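Local coordinates for malonate decarboxylase subunit alpha (Acinetobacter baumannii ATCC 17978, PDB 6MPR), which probably acts as the acyl-carrier-protein transferase of malonate decarboxylase, exchanging acetate for malonate on the carrier protein before decarboxylation, at residues A139-T142 and S148-V151; H141-L146 and S348-C353. All blocks are in the same frame, centred on the assembly; numbering follows the deposited sequence.

Contact 1 (A139-T142 and S148-V151); sequences AIHT and SRLV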
loop_
_atom_site.group_PDB
_atom_site.type_symbol
_atom_site.label_atom_id
_atom_site.label_comp_id
_atom_site.label_asym_id
_atom_site.label_seq_id
_atom_site.Cartn_x
_atom_site.Cartn_y
_atom_site.Cartn_z
ATOM N N ALA A 139 11.991 -8.784 -12.473
ATOM C CA ALA A 139 11.742 -9.386 -11.174
ATOM C C ALA A 139 10.291 -9.819 -11.117
ATOM O O ALA A 139 9.447 -9.332 -11.881
ATOM C CB ALA A 139 12.046 -8.422 -10.019
ATOM N N ILE A 140 10.017 -10.735 -10.200
ATOM C CA ILE A 140 8.656 -11.124 -9.851
ATOM C C ILE A 140 8.234 -10.341 -8.616
ATOM O O ILE A 140 8.980 -10.271 -7.636
ATOM C CB ILE A 140 8.556 -12.634 -9.590
ATOM C CG1 ILE A 140 9.348 -13.414 -10.646
ATOM C CG2 ILE A 140 7.096 -13.048 -9.568
ATOM C CD1 ILE A 140 9.457 -14.885 -10.334
ATOM N N HIS A 141 7.039 -9.757 -8.662
ATOM C CA HIS A 141 6.552 -8.808 -7.670
ATOM C C HIS A 141 5.274 -9.322 -7.025
ATOM O O HIS A 141 4.612 -10.207 -7.555
ATOM C CB HIS A 141 6.211 -7.437 -8.316
ATOM C CG HIS A 141 7.326 -6.809 -9.095
ATOM N ND1 HIS A 141 7.843 -7.349 -10.256
ATOM C CD2 HIS A 141 8.001 -5.651 -8.892
ATOM C CE1 HIS A 141 8.797 -6.563 -10.720
ATOM N NE2 HIS A 141 8.899 -5.515 -9.919
ATOM N N THR A 142 4.889 -8.720 -5.904
ATOM C CA THR A 142 3.481 -8.787 -5.517
ATOM C C THR A 142 2.758 -7.599 -6.167
ATOM O O THR A 142 3.387 -6.635 -6.580
ATOM C CB THR A 142 3.317 -8.825 -3.983
ATOM O OG1 THR A 142 1.943 -9.091 -3.625
ATOM C CG2 THR A 142 3.790 -7.547 -3.305
ATOM N N SER A 148 3.549 0.144 -7.567
ATOM C CA SER A 148 4.307 1.230 -6.957
ATOM C C SER A 148 5.523 1.612 -7.787
ATOM O O SER A 148 5.938 2.771 -7.756
ATOM C CB SER A 148 4.734 0.845 -5.541
ATOM O OG SER A 148 5.868 -0.005 -5.575
ATOM N N ARG A 149 6.101 0.663 -8.523
ATOM C CA ARG A 149 7.265 0.975 -9.341
ATOM C C ARG A 149 6.916 1.838 -10.538
ATOM O O ARG A 149 7.823 2.443 -11.128
ATOM C CB ARG A 149 7.933 -0.320 -9.802
ATOM C CG ARG A 149 8.507 -1.107 -8.639
ATOM C CD ARG A 149 9.373 -2.246 -9.117
ATOM N NE ARG A 149 10.622 -1.764 -9.701
ATOM C CZ ARG A 149 11.498 -2.544 -10.330
ATOM N NH1 ARG A 149 11.245 -3.833 -10.506
ATOM N NH2 ARG A 149 12.617 -2.030 -10.820
ATOM N N LEU A 150 5.628 1.926 -10.894
ATOM C CA LEU A 150 5.190 2.737 -12.026
ATOM C C LEU A 150 5.389 4.240 -11.821
ATOM O O LEU A 150 5.248 4.990 -12.794
ATOM C CB LEU A 150 3.710 2.454 -12.335
ATOM C CG LEU A 150 3.335 0.995 -12.615
ATOM C CD1 LEU A 150 1.835 0.904 -12.902
ATOM C CD2 LEU A 150 4.132 0.418 -13.772
ATOM N N VAL A 151 5.674 4.711 -10.605
ATOM C CA VAL A 151 5.993 6.127 -10.404
ATOM C C VAL A 151 7.443 6.320 -9.973
ATOM O O VAL A 151 7.830 7.430 -9.586
ATOM C CB VAL A 151 5.020 6.817 -9.427
ATOM C CG1 VAL A 151 3.567 6.760 -9.985
ATOM C CG2 VAL A 151 5.116 6.222 -8.023
#
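His141, just before helix 143-149, is met by Arg149 from near the far end of that helix: the guanidinium reaches back to the imidazole, and Arg149 NH1 donates a hydrogen bond of 2.9 Å to NE2 of His141. The bond is nearly straight, 160° at the hydrogen. It uses the ring edge, with NH1 lying close to the plane of the imidazole and NE2 close to the plane of the guanidinium. The two flat groups are nearly coplanar, 29° apart, while their side chains cross at about a right angle. With CG anti to the carbonyl carbon and chi2 extended, Arg149 CD arrives at the same corner of the ring, 3.4 Å from His141 NE2 and 3.7 Å from CD2; the turn at chi3 (70°) then swings NE and the guanidinium round so that NH1 meets NE2. On the histidine's other nitrogen, ND1 is bonded to Phe116 O, so both ring nitrogens are engaged and rotation of the ring is restricted. Arg149 NH2 forms a salt bridge to Asp153, which steadies the guanidinium. The His141-Arg149 bond ties the residue that follows strand 136-140, an outermost strand of the parallel sheet within this chain, to the far part of the helix it leads into. Neighbouring strand 111-116 contributes Phe116 and Asp115 beside His141, and His403 of the second subunit lays its ring nearly parallel to the His141 ring.

Contact 2 (H141-L146 and S348-C353); sequences HTYIEL and SNRMMC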
loop_
_atom_site.group_PDB
_atom_site.type_symbol
_atom_site.label_atom_id
_atom_site.label_comp_id
_atom_site.label_asym_id
_atom_site.label_seq_id
_atom_site.Cartn_x
_atom_site.Cartn_y
_atom_site.Cartn_z
ATOM N N HIS A 141 7.039 -9.757 -8.662
ATOM C CA HIS A 141 6.552 -8.808 -7.670
ATOM C C HIS A 141 5.274 -9.322 -7.025
ATOM O O HIS A 141 4.612 -10.207 -7.555
ATOM C CB HIS A 141 6.211 -7.437 -8.316
ATOM C CG HIS A 141 7.326 -6.809 -9.095
ATOM N ND1 HIS A 141 7.843 -7.349 -10.256
ATOM C CD2 HIS A 141 8.001 -5.651 -8.892
ATOM C CE1 HIS A 141 8.797 -6.563 -10.720
ATOM N NE2 HIS A 141 8.899 -5.515 -9.919
ATOM N N THR A 142 4.889 -8.720 -5.904
ATOM C CA THR A 142 3.481 -8.787 -5.517
ATOM C C THR A 142 2.758 -7.599 -6.167
ATOM O O THR A 142 3.387 -6.635 -6.580
ATOM C CB THR A 142 3.317 -8.825 -3.983
ATOM O OG1 THR A 142 1.943 -9.091 -3.625
ATOM C CG2 THR A 142 3.790 -7.547 -3.305
ATOM N N TYR A 143 1.434 -7.710 -6.325
ATOM C CA TYR A 143 0.700 -6.771 -7.183
ATOM C C TYR A 143 0.992 -5.309 -6.853
ATOM O O TYR A 143 1.414 -4.535 -7.718
ATOM C CB TYR A 143 -0.813 -6.992 -7.081
ATOM C CG TYR A 143 -1.335 -8.263 -7.704
ATOM C CD1 TYR A 143 -0.945 -8.661 -8.981
ATOM C CD2 TYR A 143 -2.236 -9.062 -7.005
ATOM C CE1 TYR A 143 -1.435 -9.826 -9.537
ATOM C CE2 TYR A 143 -2.724 -10.224 -7.554
ATOM C CZ TYR A 143 -2.336 -10.594 -8.813
ATOM O OH TYR A 143 -2.826 -11.751 -9.361
ATOM N N ILE A 144 0.721 -4.893 -5.613
ATOM C CA ILE A 144 0.834 -3.462 -5.350
ATOM C C ILE A 144 2.283 -3.007 -5.292
ATOM O O ILE A 144 2.544 -1.813 -5.445
ATOM C CB ILE A 144 0.094 -3.027 -4.072
ATOM C CG1 ILE A 144 0.676 -3.709 -2.835
ATOM C CG2 ILE A 144 -1.409 -3.272 -4.235
ATOM C CD1 ILE A 144 0.083 -3.183 -1.546
ATOM N N GLU A 145 3.235 -3.926 -5.089
ATOM C CA GLU A 145 4.645 -3.594 -5.300
ATOM C C GLU A 145 4.909 -3.226 -6.756
ATOM O O GLU A 145 5.598 -2.237 -7.051
ATOM C CB GLU A 145 5.517 -4.779 -4.860
ATOM C CG GLU A 145 7.015 -4.635 -5.082
ATOM C CD GLU A 145 7.744 -5.961 -4.841
ATOM O OE1 GLU A 145 8.992 -5.955 -4.754
ATOM O OE2 GLU A 145 7.064 -7.015 -4.779
ATOM N N LEU A 146 4.362 -4.008 -7.688
ATOM C CA LEU A 146 4.545 -3.690 -9.099
ATOM C C LEU A 146 3.881 -2.354 -9.436
ATOM O O LEU A 146 4.477 -1.526 -10.135
ATOM C CB LEU A 146 4.000 -4.829 -9.977
ATOM C CG LEU A 146 4.188 -4.691 -11.494
ATOM C CD1 LEU A 146 5.658 -4.695 -11.853
ATOM C CD2 LEU A 146 3.478 -5.807 -12.247
ATOM N N SER A 348 -14.821 -2.585 -7.710
ATOM C CA SER A 348 -13.610 -3.195 -7.197
ATOM C C SER A 348 -12.456 -2.210 -7.327
ATOM O O SER A 348 -12.529 -1.207 -8.042
ATOM C CB SER A 348 -13.284 -4.470 -7.956
ATOM O OG SER A 348 -13.269 -4.214 -9.343
ATOM N N ASN A 349 -11.382 -2.501 -6.604
ATOM C CA ASN A 349 -10.199 -1.661 -6.672
ATOM C C ASN A 349 -9.066 -2.510 -6.100
ATOM O O ASN A 349 -8.930 -2.599 -4.881
ATOM C CB ASN A 349 -10.416 -0.372 -5.885
ATOM C CG ASN A 349 -9.256 0.596 -5.988
ATOM O OD1 ASN A 349 -8.096 0.191 -6.096
ATOM N ND2 ASN A 349 -9.566 1.897 -5.931
ATOM N N ARG A 350 -8.279 -3.142 -6.980
ATOM C CA ARG A 350 -7.300 -4.113 -6.485
ATOM C C ARG A 350 -6.223 -3.436 -5.645
ATOM O O ARG A 350 -5.809 -3.976 -4.608
ATOM C CB ARG A 350 -6.679 -4.916 -7.642
ATOM C CG ARG A 350 -5.539 -5.864 -7.176
ATOM C CD ARG A 350 -5.263 -6.999 -8.169
ATOM N NE ARG A 350 -6.266 -8.059 -8.049
ATOM C CZ ARG A 350 -7.191 -8.344 -8.961
ATOM N NH1 ARG A 350 -7.240 -7.670 -10.098
ATOM N NH2 ARG A 350 -8.072 -9.319 -8.746
ATOM N N MET A 351 -5.774 -2.244 -6.043
ATOM C CA MET A 351 -4.771 -1.548 -5.238
ATOM C C MET A 351 -5.298 -1.245 -3.839
ATOM O O MET A 351 -4.615 -1.497 -2.832
ATOM C CB MET A 351 -4.315 -0.259 -5.919
ATOM C CG MET A 351 -3.384 0.548 -5.012
ATOM S SD MET A 351 -2.058 1.421 -5.837
ATOM C CE MET A 351 -2.827 2.964 -6.281
ATOM N N MET A 352 -6.517 -0.703 -3.747
ATOM C CA MET A 352 -7.057 -0.337 -2.437
ATOM C C MET A 352 -7.325 -1.566 -1.582
ATOM O O MET A 352 -7.065 -1.564 -0.366
ATOM C CB MET A 352 -8.321 0.503 -2.619
ATOM C CG MET A 352 -8.989 0.989 -1.335
ATOM S SD MET A 352 -10.430 1.999 -1.782
ATOM C CE MET A 352 -9.607 3.497 -2.329
ATOM N N CYS A 353 -7.818 -2.630 -2.208
ATOM C CA CYS A 353 -8.136 -3.840 -1.469
ATOM C C CYS A 353 -6.868 -4.538 -0.990
ATOM O O CYS A 353 -6.810 -5.011 0.145
ATOM C CB CYS A 353 -8.966 -4.762 -2.357
ATOM S SG CYS A 353 -9.891 -5.998 -1.476
#
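Arg350 sets CD over one face of the Tyr143 ring, and Ile144 meets the backbone of Met351, so the first turns of two helices face each other. In Arg350, CB and CG run out with CG anti to the backbone N (chi1 175°) and carry the chain across to the tyrosine. CD makes the real touch: it sits offset toward the rim of the ring, 3.8 Å from Tyr143 CD2, in a CH-pi contact. The chain then bends at chi3, and NE passes 4.2 Å from Tyr143 CE2. Beyond it, CZ stands 5.5 Å from the ring centroid with the guanidinium plane tilted 50° to the ring, at most a weak cation-pi attraction. The charge is met elsewhere: NH1 makes salt bridges to Glu179 and Asp180, and NH2 bonds to Gln69. Next to this pair the two segments come closest, with Ile144 CA and Met351 CA 5.9 Å apart and the methyl Ile144 CG2 lying on the other backbone, 3.9 Å from Met351 CA. Both helix starts are held by side chains. Asn349, the N-cap, accepts from Met352 N at 3.0 Å through OD1, the donor lying above the carbonyl plane. In the other helix Glu145 OE2 takes Thr142 N, and OE1 of Glu145 bonds to His403 and Arg402 of the second subunit. Helices 143-149 and 350-359 thus abut deep in the chain, Tyr147 packing on Arg350 and Met351. Strand 317-319 lies beside Asn349, and Met351 packs on Met351 of the second subunit.

Both contacts start from the same place in the chain, the turn that leads from strand 136-140 into helix 143-149, and they share His141 and Thr142. Their centres are about 10 Å apart. Contact 1 is local, spanning the one helix from the residues before it to Arg149 near its far end, at the edge of the parallel sheet. Contact 2 is long-range, joining the start of that helix to helix 350-359, some 200 residues later, which leads into strand 363-366 of the mixed sheet. The first turn of helix 143-149 is therefore one point where the two sheet-bearing parts of the chain pack together. Both contacts also touch the second subunit, so this junction lies at the subunit interface.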